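Local atomic coordinates of putative fimbrial subunit (PDB entry 4HSQ), a protein that is the major pilin SpaD of Corynebacterium diphtheriae, whose domains D2 and D3, with a bound calcium ion, probably form part of the polymerised pilus shaft. Residues K108-V112 with T144-K148; F168-Q172 with G182-V186; G204-T208 with T220-C224; E245-I251 with E262-V266. All blocks are in the same frame, centred on the assembly; numbering follows the deposited sequence.

In the fold
Contact 1 comes first along the chain: 108-112, at the end of strand 100-109, meets 144-148 on the long strand 142-155, closing a loop of 31 residues where the domain with the Sgo0707 N2 sequence passes into the prealbumin-like one. Contact 2 then folds the loop at 182-186 back onto strand 167-173, and contact 3 joins the end of strand 199-206 to the start of strand 222-229. Contact 4 closes last, bringing helix 248-252 to strand 264-271 at the calcium ion. The four follow in series, neither nesting nor crossing. Probable backbone hydrogen bonds tie contact 1 to contact 3 (G147 O to L205 N) and contact 4 (K148 N to V263 O), and contact 2 to contact 3 (Y171 O to C224 N).

Contact 1. Residues K108-V112 with T144-K148; sequences KRKEV and TYHGK
R109 reaches across to strand 144-148 with its NH1 branch, which lies 3.0 Å from H146 ND1 and makes a weak, bent hydrogen bond to T144 O (3.3 Å). The guanidinium also passes over H146 CB, which sits above one of its faces toward the rim, and the guanidinium and imidazole planes are steeply inclined, 69° apart. Further along, V112 covers the strand with both methyls: CG1 comes to 3.6 Å from H146 O, and CG2 rests 3.5 Å from G147 C, with K148 CG beside it.

Behind this first shell, the arginine's own loop fixes its rotation. With CG anti to the backbone N (chi1 -176°) and the chain extended to NE, the head lies in the turn. There R109 NE donates to E111 O at 3.0 Å. R109 NH2 donates to V112 O, also at 3.0 Å, and both acceptors lie in the guanidinium plane. NH2 has a further acceptor in T116 O. H146 NE2 is hydrogen-bonded to Q15 O, while T144 OG1 bonds D12.

A buried guanidinium thus spends its N-H groups mainly on backbone carbonyls, whose negative ends probably stabilise its positive charge at the junction between the two domains.

Contact 2. Residues F168-Q172 with G182-V186; sequences FELYQ and GPLTV
L170 O receives the backbone N-H of L184 at 2.8 Å, in an almost straight bond (177°) that approaches nearly along the C=O axis. The same carbonyl oxygen also has P183 CA beside it at 3.4 Å, a CA-H...O contact. A water makes a second link: it accepts from L170 N and reaches L184 O, so the backbones of these two leucines are joined both directly and through solvent.

Around this polar centre the side chains pack on two flanks. P183, which follows a cis peptide bond, lies over Y171: its CA stands above one ring face, 4.2 Å from the centroid, while CD approaches the hydroxyl end. Next to this, P183 CB is 3.7 Å from E169 CD, the two side chains running the same way. E169 and Y171 are themselves joined, Y171 OH donating to E169 OE1 at 2.9 Å from above the carboxylate plane. On the other flank, L184 CD1 settles between L170 CD2 (4.0 Å) and Q172 CG, and L170 CD2 touches V186 CG2 as well. L170 and V186 continue inward to L205 and W192. G182 lies against the Y171 ring with CA 3.5 Å from CD1; its backbone angles, phi 155° among them, suit glycine.

The segment 182-186, which has no regular structure, runs at 106° to residues 169-172 instead of pairing along them. It is part of the connection between strands 178-179 and 192-193 of the prealbumin-like domain, consistent with a CnaB-type fold, laid back against strand 167-173.

Contact 3. Residues G204-T208 with T220-C224; sequences GLHVT and TKKFC
L205 lays its CD1 methyl squarely over a face of the F223 ring, 3.9 Å from the centroid and only 9° off the normal, a clear CH-pi contact. Its CB touches the far part of the same ring, 3.9 Å from CE2, as the two side chains slide past each other in opposite directions. The end of strand 199-206 is thus packed against the start of strand 222-229 within the prealbumin-like domain. L205 thereby joins a cluster with L170 and L149, and F223 also reaches L170.

H206 follows with its carbonyl: O comes up to the edge of the phenylalanine, in the ring plane, 3.3 Å from F223 CE2. The imidazole turns elsewhere. Its ND1 donates to V207 O at 2.7 Å, on a lone pair in the carbonyl plane, and its NE2 bonds D12, so both ring nitrogens have partners.

T208, in the loop just past the strand, completes the contact. Its CG2, which stands anti to the carbonyl carbon and beside the backbone N (OG1 has chi1 61°), meets K221 O at 3.5 Å and the start of the K221 side chain, CG, at 4.1 Å. Its hydroxyl instead takes the water route: OG1 lies 2.7 Å from a water that donates to K221 O. The K221 chain, bent at chi2 and chi3, carries NZ to salt bridges with D14 and E211.

The chemistry is thus mixed. An aromatic face takes a methyl and its rim a carbonyl oxygen, consistent with the slightly positive ring hydrogens meeting the oxygen's negative end, while a single water links the backbone of one segment to a side chain of the other.

Contact 4. Residues E245-I251 with E262-V266; sequences EFTRAKI and EVTLV. With CA (calcium ion), chain B.
A calcium site joins the short helix 248-252 to strand 264-271 of the prealbumin-like domain. The ion takes I251 O at 2.3 Å and T264 O at 2.2 Å, which brings the two carbonyl oxygens within 3.3 Å of each other, a closeness the metal pays for. A water, held by K250 O, adds a further ligand, and E253, D260 and D261 complete the shell.

Beside the ion the contact is apolar. L265 rises between three neighbours: its CD1 meets K250 CB (3.9 Å) and the carbonyl O of E245, while its CB lies obliquely against the F246 ring, 3.9 Å from CE1. I251 crosses L265 at about a right angle. With CG2 anti to its backbone N (chi1 -66°, measured to CG1), that methyl lies against V263 C at 3.4 Å, while CD1 covers a face of F246.

The helix start is prepared within its own segment. T247 is the N-cap, OG1 accepting from K250 N, and F246 is the centre of an inverse gamma turn just ahead of it. K250 bends back from the helix, at chi2 and chi4, until NZ forms a salt bridge with E245 OE2 at 2.8 Å.

Contact 1. Residues K108-V112 with T144-K148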
loop_
_atom_site.group_PDB
_atom_site.type_symbol
_atom_site.label_atom_id
_atom_site.label_comp_id
_atom_site.label_asym_id
_atom_site.label_seq_id
_atom_site.Cartn_x
_atom_site.Cartn_y
_atom_site.Cartn_z
ATOM N N LYS A 108 -6.639 2.220 -2.365
ATOM C CA LYS A 108 -5.870 3.016 -1.408
ATOM C C LYS A 108 -5.947 2.306 -0.090
ATOM O O LYS A 108 -7.043 1.923 0.321
ATOM C CB LYS A 108 -6.371 4.465 -1.235
ATOM C CG LYS A 108 -6.143 5.335 -2.484
ATOM C CD LYS A 108 -6.717 6.753 -2.304
ATOM C CE LYS A 108 -6.546 7.537 -3.599
ATOM N NZ LYS A 108 -7.120 8.915 -3.509
ATOM N N ARG A 109 -4.815 2.176 0.597
ATOM C CA ARG A 109 -4.821 1.585 1.936
ATOM C C ARG A 109 -5.099 2.717 2.919
ATOM O O ARG A 109 -4.340 3.683 2.954
ATOM C CB ARG A 109 -3.501 0.874 2.229
ATOM C CG ARG A 109 -3.519 0.167 3.575
ATOM C CD ARG A 109 -2.191 -0.512 3.765
ATOM N NE ARG A 109 -2.068 -1.149 5.068
ATOM C CZ ARG A 109 -1.204 -2.126 5.309
ATOM N NH1 ARG A 109 -0.418 -2.570 4.342
ATOM N NH2 ARG A 109 -1.140 -2.683 6.513
ATOM N N LYS A 110 -6.192 2.615 3.702
ATOM C CA LYS A 110 -6.628 3.705 4.588
ATOM C C LYS A 110 -5.778 3.858 5.819
ATOM O O LYS A 110 -5.757 4.932 6.428
ATOM C CB LYS A 110 -8.076 3.461 5.104
ATOM C CG LYS A 110 -9.140 3.282 4.073
ATOM C CD LYS A 110 -10.480 3.047 4.777
ATOM C CE LYS A 110 -10.855 1.592 4.810
ATOM N NZ LYS A 110 -12.168 1.380 5.470
ATOM N N GLU A 111 -5.184 2.752 6.268
ATOM C CA GLU A 111 -4.399 2.733 7.495
ATOM C C GLU A 111 -3.552 1.502 7.575
ATOM O O GLU A 111 -3.808 0.532 6.864
ATOM C CB GLU A 111 -5.365 2.722 8.718
ATOM C CG GLU A 111 -6.267 1.502 8.776
ATOM C CD GLU A 111 -7.134 1.391 10.015
ATOM O OE1 GLU A 111 -6.744 1.921 11.083
ATOM O OE2 GLU A 111 -8.184 0.716 9.923
ATOM N N VAL A 112 -2.571 1.518 8.474
ATOM C CA VAL A 112 -1.759 0.336 8.719
ATOM C C VAL A 112 -2.649 -0.739 9.367
ATOM O O VAL A 112 -2.649 -1.884 8.938
ATOM C CB VAL A 112 -0.539 0.717 9.598
ATOM C CG1 VAL A 112 0.165 -0.523 10.168
ATOM C CG2 VAL A 112 0.431 1.591 8.813
ATOM N N THR A 144 1.298 -6.737 0.698
ATOM C CA THR A 144 1.769 -5.341 0.744
ATOM C C THR A 144 1.971 -4.998 2.201
ATOM O O THR A 144 1.055 -5.204 2.998
ATOM C CB THR A 144 0.723 -4.420 0.091
ATOM O OG1 THR A 144 0.519 -4.855 -1.258
ATOM C CG2 THR A 144 1.147 -2.957 0.117
ATOM N N TYR A 145 3.112 -4.395 2.540
ATOM C CA TYR A 145 3.409 -4.058 3.932
ATOM C C TYR A 145 3.554 -2.571 4.164
ATOM O O TYR A 145 4.286 -1.890 3.439
ATOM C CB TYR A 145 4.722 -4.707 4.383
ATOM C CG TYR A 145 4.752 -6.213 4.372
ATOM C CD1 TYR A 145 4.491 -6.946 5.532
ATOM C CD2 TYR A 145 5.051 -6.915 3.209
ATOM C CE1 TYR A 145 4.595 -8.347 5.543
ATOM C CE2 TYR A 145 5.173 -8.311 3.214
ATOM C CZ TYR A 145 4.922 -9.019 4.378
ATOM O OH TYR A 145 5.010 -10.388 4.364
ATOM N N HIS A 146 2.910 -2.089 5.219
ATOM C CA HIS A 146 3.004 -0.695 5.663
ATOM C C HIS A 146 3.183 -0.687 7.137
ATOM O O HIS A 146 2.627 -1.549 7.803
ATOM C CB HIS A 146 1.759 0.135 5.284
ATOM C CG HIS A 146 1.640 0.445 3.814
ATOM N ND1 HIS A 146 1.123 -0.478 2.927
ATOM C CD2 HIS A 146 1.950 1.581 3.135
ATOM C CE1 HIS A 146 1.144 0.111 1.742
ATOM N NE2 HIS A 146 1.637 1.351 1.820
ATOM N N GLY A 147 3.851 0.332 7.664
ATOM C CA GLY A 147 4.021 0.436 9.109
ATOM C C GLY A 147 3.830 1.853 9.572
ATOM O O GLY A 147 3.802 2.788 8.763
ATOM N N LYS A 148 3.655 2.015 10.865
ATOM C CA LYS A 148 3.537 3.361 11.442
ATOM C C LYS A 148 4.902 3.883 11.854
ATOM O O LYS A 148 5.752 3.118 12.292
ATOM C CB LYS A 148 2.619 3.335 12.653
ATOM C CG LYS A 148 1.202 2.975 12.269
ATOM C CD LYS A 148 0.244 3.341 13.407
ATOM C CE LYS A 148 -0.607 2.181 13.832
ATOM N NZ LYS A 148 -1.357 2.506 15.074
#

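Contact 2. Residues F168-Q172 with G182-V186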
loop_
_atom_site.group_PDB
_atom_site.type_symbol
_atom_site.label_atom_id
_atom_site.label_comp_id
_atom_site.label_asym_id
_atom_site.label_seq_id
_atom_site.Cartn_x
_atom_site.Cartn_y
_atom_site.Cartn_z
ATOM N N PHE A 168 8.441 18.549 11.672
ATOM C CA PHE A 168 9.187 17.669 10.792
ATOM C C PHE A 168 8.554 17.501 9.426
ATOM O O PHE A 168 7.327 17.436 9.302
ATOM C CB PHE A 168 9.285 16.267 11.428
ATOM C CG PHE A 168 10.217 16.161 12.619
ATOM C CD1 PHE A 168 11.521 15.697 12.463
ATOM C CD2 PHE A 168 9.782 16.495 13.896
ATOM C CE1 PHE A 168 12.371 15.560 13.579
ATOM C CE2 PHE A 168 10.634 16.381 15.001
ATOM C CZ PHE A 168 11.919 15.912 14.837
ATOM N N GLU A 169 9.423 17.280 8.432
ATOM C CA GLU A 169 9.041 16.843 7.095
ATOM C C GLU A 169 9.578 15.420 6.890
ATOM O O GLU A 169 10.505 15.010 7.591
ATOM C CB GLU A 169 9.621 17.772 6.026
ATOM C CG GLU A 169 8.950 19.127 5.993
ATOM C CD GLU A 169 9.614 20.035 4.986
ATOM O OE1 GLU A 169 10.840 19.884 4.760
ATOM O OE2 GLU A 169 8.908 20.906 4.432
ATOM N N LEU A 170 9.062 14.723 5.868
ATOM C CA LEU A 170 9.485 13.375 5.542
ATOM C C LEU A 170 9.962 13.309 4.120
ATOM O O LEU A 170 9.318 13.857 3.208
ATOM C CB LEU A 170 8.282 12.430 5.707
ATOM C CG LEU A 170 8.567 10.952 5.440
ATOM C CD1 LEU A 170 9.370 10.345 6.594
ATOM C CD2 LEU A 170 7.269 10.207 5.260
ATOM N N TYR A 171 11.046 12.579 3.917
ATOM C CA TYR A 171 11.628 12.405 2.595
ATOM C C TYR A 171 11.997 10.980 2.350
ATOM O O TYR A 171 12.269 10.250 3.293
ATOM C CB TYR A 171 12.955 13.229 2.516
ATOM C CG TYR A 171 12.773 14.724 2.499
ATOM C CD1 TYR A 171 12.859 15.442 1.308
ATOM C CD2 TYR A 171 12.609 15.441 3.684
ATOM C CE1 TYR A 171 12.711 16.830 1.287
ATOM C CE2 TYR A 171 12.417 16.827 3.670
ATOM C CZ TYR A 171 12.483 17.517 2.470
ATOM O OH TYR A 171 12.349 18.891 2.455
ATOM N N GLN A 172 12.089 10.599 1.078
ATOM C CA GLN A 172 12.755 9.376 0.663
ATOM C C GLN A 172 14.228 9.766 0.659
ATOM O O GLN A 172 14.535 10.921 0.361
ATOM C CB GLN A 172 12.300 8.916 -0.731
ATOM C CG GLN A 172 10.845 8.453 -0.803
ATOM C CD GLN A 172 10.347 8.226 -2.210
ATOM O OE1 GLN A 172 11.078 8.281 -3.204
ATOM N NE2 GLN A 172 9.073 7.966 -2.324
ATOM N N GLY A 182 10.737 14.513 -1.815
ATOM C CA GLY A 182 10.042 15.108 -0.681
ATOM C C GLY A 182 10.026 16.631 -0.694
ATOM O O GLY A 182 10.632 17.244 -1.574
ATOM N N PRO A 183 9.372 17.281 0.286
ATOM C CA PRO A 183 8.652 16.684 1.432
ATOM C C PRO A 183 7.437 15.887 0.960
ATOM O O PRO A 183 6.656 16.339 0.122
ATOM C CB PRO A 183 8.290 17.901 2.293
ATOM C CG PRO A 183 8.250 19.052 1.318
ATOM C CD PRO A 183 9.329 18.757 0.328
ATOM N N LEU A 184 7.341 14.649 1.446
ATOM C CA LEU A 184 6.278 13.728 1.078
ATOM C C LEU A 184 4.951 14.061 1.740
ATOM O O LEU A 184 4.912 14.439 2.902
ATOM C CB LEU A 184 6.676 12.297 1.490
ATOM C CG LEU A 184 7.903 11.677 0.804
ATOM C CD1 LEU A 184 8.176 10.287 1.355
ATOM C CD2 LEU A 184 7.710 11.600 -0.704
ATOM N N THR A 185 3.869 13.886 0.993
ATOM C CA THR A 185 2.522 14.019 1.514
ATOM C C THR A 185 2.036 12.609 1.830
ATOM O O THR A 185 2.034 11.721 0.961
ATOM C CB THR A 185 1.594 14.761 0.545
ATOM O OG1 THR A 185 2.086 16.088 0.370
ATOM C CG2 THR A 185 0.142 14.799 1.050
ATOM N N VAL A 186 1.634 12.410 3.081
ATOM C CA VAL A 186 1.111 11.140 3.558
ATOM C C VAL A 186 -0.239 11.443 4.180
ATOM O O VAL A 186 -0.308 12.146 5.202
ATOM C CB VAL A 186 2.064 10.370 4.520
ATOM C CG1 VAL A 186 1.475 9.004 4.891
ATOM C CG2 VAL A 186 3.456 10.204 3.916
HETATM O O HOH W 1 6.854 15.865 4.445
#

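Contact 3. Residues G204-T208 with T220-C224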
loop_
_atom_site.group_PDB
_atom_site.type_symbol
_atom_site.label_atom_id
_atom_site.label_comp_id
_atom_site.label_asym_id
_atom_site.label_seq_id
_atom_site.Cartn_x
_atom_site.Cartn_y
_atom_site.Cartn_z
ATOM N N GLY A 204 0.574 5.893 7.395
ATOM C CA GLY A 204 1.744 5.054 7.628
ATOM C C GLY A 204 2.535 5.000 6.353
ATOM O O GLY A 204 2.129 5.590 5.344
ATOM N N LEU A 205 3.657 4.280 6.371
ATOM C CA LEU A 205 4.560 4.275 5.246
ATOM C C LEU A 205 4.787 2.894 4.701
ATOM O O LEU A 205 4.760 1.924 5.449
ATOM C CB LEU A 205 5.922 4.877 5.667
ATOM C CG LEU A 205 5.899 6.263 6.330
ATOM C CD1 LEU A 205 7.301 6.639 6.841
ATOM C CD2 LEU A 205 5.342 7.321 5.356
ATOM N N HIS A 206 5.086 2.817 3.397
ATOM C CA HIS A 206 5.428 1.552 2.743
ATOM C C HIS A 206 6.781 1.091 3.266
ATOM O O HIS A 206 7.728 1.892 3.355
ATOM C CB HIS A 206 5.508 1.783 1.234
ATOM C CG HIS A 206 5.449 0.546 0.401
ATOM N ND1 HIS A 206 6.422 -0.442 0.487
ATOM C CD2 HIS A 206 4.582 0.220 -0.581
ATOM C CE1 HIS A 206 6.112 -1.337 -0.443
ATOM N NE2 HIS A 206 5.026 -0.977 -1.121
ATOM N N VAL A 207 6.877 -0.183 3.633
ATOM C CA VAL A 207 8.177 -0.732 4.084
ATOM C C VAL A 207 9.172 -0.682 2.924
ATOM O O VAL A 207 8.783 -0.777 1.746
ATOM C CB VAL A 207 8.090 -2.161 4.662
ATOM C CG1 VAL A 207 7.027 -2.241 5.770
ATOM C CG2 VAL A 207 7.846 -3.220 3.556
ATOM N N THR A 208 10.465 -0.574 3.257
ATOM C CA THR A 208 11.494 -0.471 2.214
ATOM C C THR A 208 12.021 -1.810 1.691
ATOM O O THR A 208 12.621 -1.825 0.620
ATOM C CB THR A 208 12.689 0.328 2.757
ATOM O OG1 THR A 208 13.235 -0.365 3.898
ATOM C CG2 THR A 208 12.298 1.744 3.164
ATOM N N THR A 220 19.802 0.831 -1.128
ATOM C CA THR A 220 19.933 1.743 0.015
ATOM C C THR A 220 18.692 2.681 0.130
ATOM O O THR A 220 18.837 3.872 0.390
ATOM C CB THR A 220 21.276 2.507 -0.062
ATOM O OG1 THR A 220 21.404 3.107 -1.350
ATOM C CG2 THR A 220 22.482 1.606 0.199
ATOM N N LYS A 221 17.491 2.121 -0.007
ATOM C CA LYS A 221 16.209 2.838 0.102
ATOM C C LYS A 221 15.840 3.065 1.587
ATOM O O LYS A 221 15.730 2.109 2.347
ATOM C CB LYS A 221 15.118 2.039 -0.619
ATOM C CG LYS A 221 13.733 2.652 -0.577
ATOM C CD LYS A 221 13.128 2.721 -1.970
ATOM C CE LYS A 221 12.092 1.654 -2.222
ATOM N NZ LYS A 221 11.427 1.828 -3.550
ATOM N N LYS A 222 15.687 4.341 2.001
ATOM C CA LYS A 222 15.316 4.688 3.381
ATOM C C LYS A 222 14.330 5.850 3.394
ATOM O O LYS A 222 14.043 6.438 2.349
ATOM C CB LYS A 222 16.553 5.103 4.190
ATOM C CG LYS A 222 17.499 3.973 4.533
ATOM C CD LYS A 222 18.853 4.512 4.875
ATOM C CE LYS A 222 19.624 3.453 5.598
ATOM N NZ LYS A 222 19.541 3.648 7.067
ATOM N N PHE A 223 13.833 6.177 4.583
ATOM C CA PHE A 223 13.070 7.396 4.818
ATOM C C PHE A 223 13.961 8.288 5.654
ATOM O O PHE A 223 14.812 7.785 6.381
ATOM C CB PHE A 223 11.720 7.133 5.515
ATOM C CG PHE A 223 10.676 6.563 4.594
ATOM C CD1 PHE A 223 10.021 7.374 3.669
ATOM C CD2 PHE A 223 10.299 5.228 4.686
ATOM C CE1 PHE A 223 9.044 6.851 2.829
ATOM C CE2 PHE A 223 9.314 4.715 3.853
ATOM C CZ PHE A 223 8.711 5.518 2.918
ATOM N N CYS A 224 13.751 9.594 5.580
ATOM C CA CYS A 224 14.515 10.568 6.342
ATOM C C CYS A 224 13.534 11.555 6.956
ATOM O O CYS A 224 12.638 12.024 6.264
ATOM C CB CYS A 224 15.530 11.282 5.444
ATOM S SG CYS A 224 17.089 10.381 5.237
HETATM O O HOH W 2 15.210 1.144 4.909
#

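Contact 4. Residues E245-I251 with E262-V266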
loop_
_atom_site.group_PDB
_atom_site.type_symbol
_atom_site.label_atom_id
_atom_site.label_comp_id
_atom_site.label_asym_id
_atom_site.label_seq_id
_atom_site.Cartn_x
_atom_site.Cartn_y
_atom_site.Cartn_z
ATOM N N GLU A 245 15.561 3.200 9.003
ATOM C CA GLU A 245 15.610 1.879 8.330
ATOM C C GLU A 245 14.227 1.263 8.523
ATOM O O GLU A 245 13.958 0.620 9.545
ATOM C CB GLU A 245 16.718 0.959 8.913
ATOM C CG GLU A 245 18.114 1.559 8.929
ATOM C CD GLU A 245 19.275 0.576 8.871
ATOM O OE1 GLU A 245 20.433 1.045 8.782
ATOM O OE2 GLU A 245 19.034 -0.654 8.898
ATOM N N PHE A 246 13.319 1.563 7.603
ATOM C CA PHE A 246 11.907 1.200 7.735
ATOM C C PHE A 246 11.574 -0.151 7.083
ATOM O O PHE A 246 10.767 -0.257 6.171
ATOM C CB PHE A 246 11.069 2.348 7.174
ATOM C CG PHE A 246 9.687 2.439 7.755
ATOM C CD1 PHE A 246 9.494 2.821 9.081
ATOM C CD2 PHE A 246 8.575 2.130 6.983
ATOM C CE1 PHE A 246 8.202 2.910 9.618
ATOM C CE2 PHE A 246 7.296 2.202 7.525
ATOM C CZ PHE A 246 7.116 2.624 8.821
ATOM N N THR A 247 12.142 -1.205 7.651
ATOM C CA THR A 247 11.961 -2.583 7.185
ATOM C C THR A 247 10.965 -3.333 8.063
ATOM O O THR A 247 10.762 -2.975 9.225
ATOM C CB THR A 247 13.298 -3.326 7.153
ATOM O OG1 THR A 247 13.738 -3.511 8.505
ATOM C CG2 THR A 247 14.361 -2.588 6.312
ATOM N N ARG A 248 10.353 -4.376 7.512
ATOM C CA ARG A 248 9.449 -5.248 8.271
ATOM C C ARG A 248 10.065 -5.699 9.612
ATOM O O ARG A 248 9.402 -5.623 10.657
ATOM C CB ARG A 248 9.106 -6.496 7.437
ATOM C CG ARG A 248 8.167 -6.215 6.251
ATOM C CD ARG A 248 7.981 -7.451 5.402
ATOM N NE ARG A 248 9.226 -7.916 4.792
ATOM C CZ ARG A 248 9.378 -9.116 4.241
ATOM N NH1 ARG A 248 8.358 -9.967 4.194
ATOM N NH2 ARG A 248 10.548 -9.479 3.747
ATOM N N ALA A 249 11.324 -6.182 9.579
ATOM C CA ALA A 249 12.024 -6.685 10.769
ATOM C C ALA A 249 12.244 -5.578 11.802
ATOM O O ALA A 249 11.985 -5.814 13.003
ATOM C CB ALA A 249 13.347 -7.315 10.381
ATOM N N LYS A 250 12.651 -4.372 11.359
ATOM C CA LYS A 250 12.852 -3.251 12.300
ATOM C C LYS A 250 11.531 -2.782 12.933
ATOM O O LYS A 250 11.476 -2.524 14.129
ATOM C CB LYS A 250 13.554 -2.052 11.639
ATOM C CG LYS A 250 15.049 -2.289 11.382
ATOM C CD LYS A 250 15.923 -2.037 12.620
ATOM C CE LYS A 250 17.391 -2.289 12.355
ATOM N NZ LYS A 250 17.986 -1.264 11.454
ATOM N N ILE A 251 10.474 -2.740 12.153
ATOM C CA ILE A 251 9.144 -2.302 12.630
ATOM C C ILE A 251 8.595 -3.306 13.643
ATOM O O ILE A 251 8.043 -2.910 14.671
ATOM C CB ILE A 251 8.192 -2.144 11.427
ATOM C CG1 ILE A 251 8.650 -1.002 10.503
ATOM C CG2 ILE A 251 6.712 -1.981 11.879
ATOM C CD1 ILE A 251 8.012 -1.032 9.105
ATOM N N GLU A 262 4.440 -3.997 17.360
ATOM C CA GLU A 262 4.963 -4.694 16.196
ATOM C C GLU A 262 4.577 -4.038 14.841
ATOM O O GLU A 262 5.048 -4.514 13.818
ATOM C CB GLU A 262 4.547 -6.191 16.237
ATOM C CG GLU A 262 3.061 -6.458 16.048
ATOM C CD GLU A 262 2.214 -6.482 17.310
ATOM O OE1 GLU A 262 2.529 -5.745 18.278
ATOM O OE2 GLU A 262 1.209 -7.229 17.317
ATOM N N VAL A 263 3.737 -2.955 14.826
ATOM C CA VAL A 263 3.349 -2.306 13.552
ATOM C C VAL A 263 3.914 -0.864 13.486
ATOM O O VAL A 263 3.640 -0.128 12.524
ATOM C CB VAL A 263 1.800 -2.316 13.288
ATOM C CG1 VAL A 263 1.245 -3.734 13.260
ATOM C CG2 VAL A 263 1.030 -1.460 14.316
ATOM N N THR A 264 4.660 -0.464 14.522
ATOM C CA THR A 264 5.206 0.889 14.670
ATOM C C THR A 264 6.705 0.873 14.904
ATOM O O THR A 264 7.208 0.129 15.737
ATOM C CB THR A 264 4.527 1.622 15.865
ATOM O OG1 THR A 264 3.108 1.437 15.784
ATOM C CG2 THR A 264 4.861 3.131 15.921
ATOM N N LEU A 265 7.390 1.751 14.208
ATOM C CA LEU A 265 8.789 2.010 14.438
ATOM C C LEU A 265 8.811 3.306 15.207
ATOM O O LEU A 265 8.144 4.248 14.795
ATOM C CB LEU A 265 9.561 2.108 13.134
ATOM C CG LEU A 265 11.087 2.142 13.278
ATOM C CD1 LEU A 265 11.730 1.344 12.162
ATOM C CD2 LEU A 265 11.607 3.560 13.229
ATOM N N VAL A 266 9.535 3.351 16.323
ATOM C CA VAL A 266 9.641 4.544 17.162
ATOM C C VAL A 266 11.034 5.134 16.973
ATOM O O VAL A 266 12.042 4.447 17.146
ATOM C CB VAL A 266 9.332 4.282 18.680
ATOM C CG1 VAL A 266 9.507 5.550 19.514
ATOM C CG2 VAL A 266 7.948 3.702 18.885
HETATM CA CA CA B . 8.010 -1.760 16.638
HETATM O O HOH W 3 10.286 -1.055 15.955
#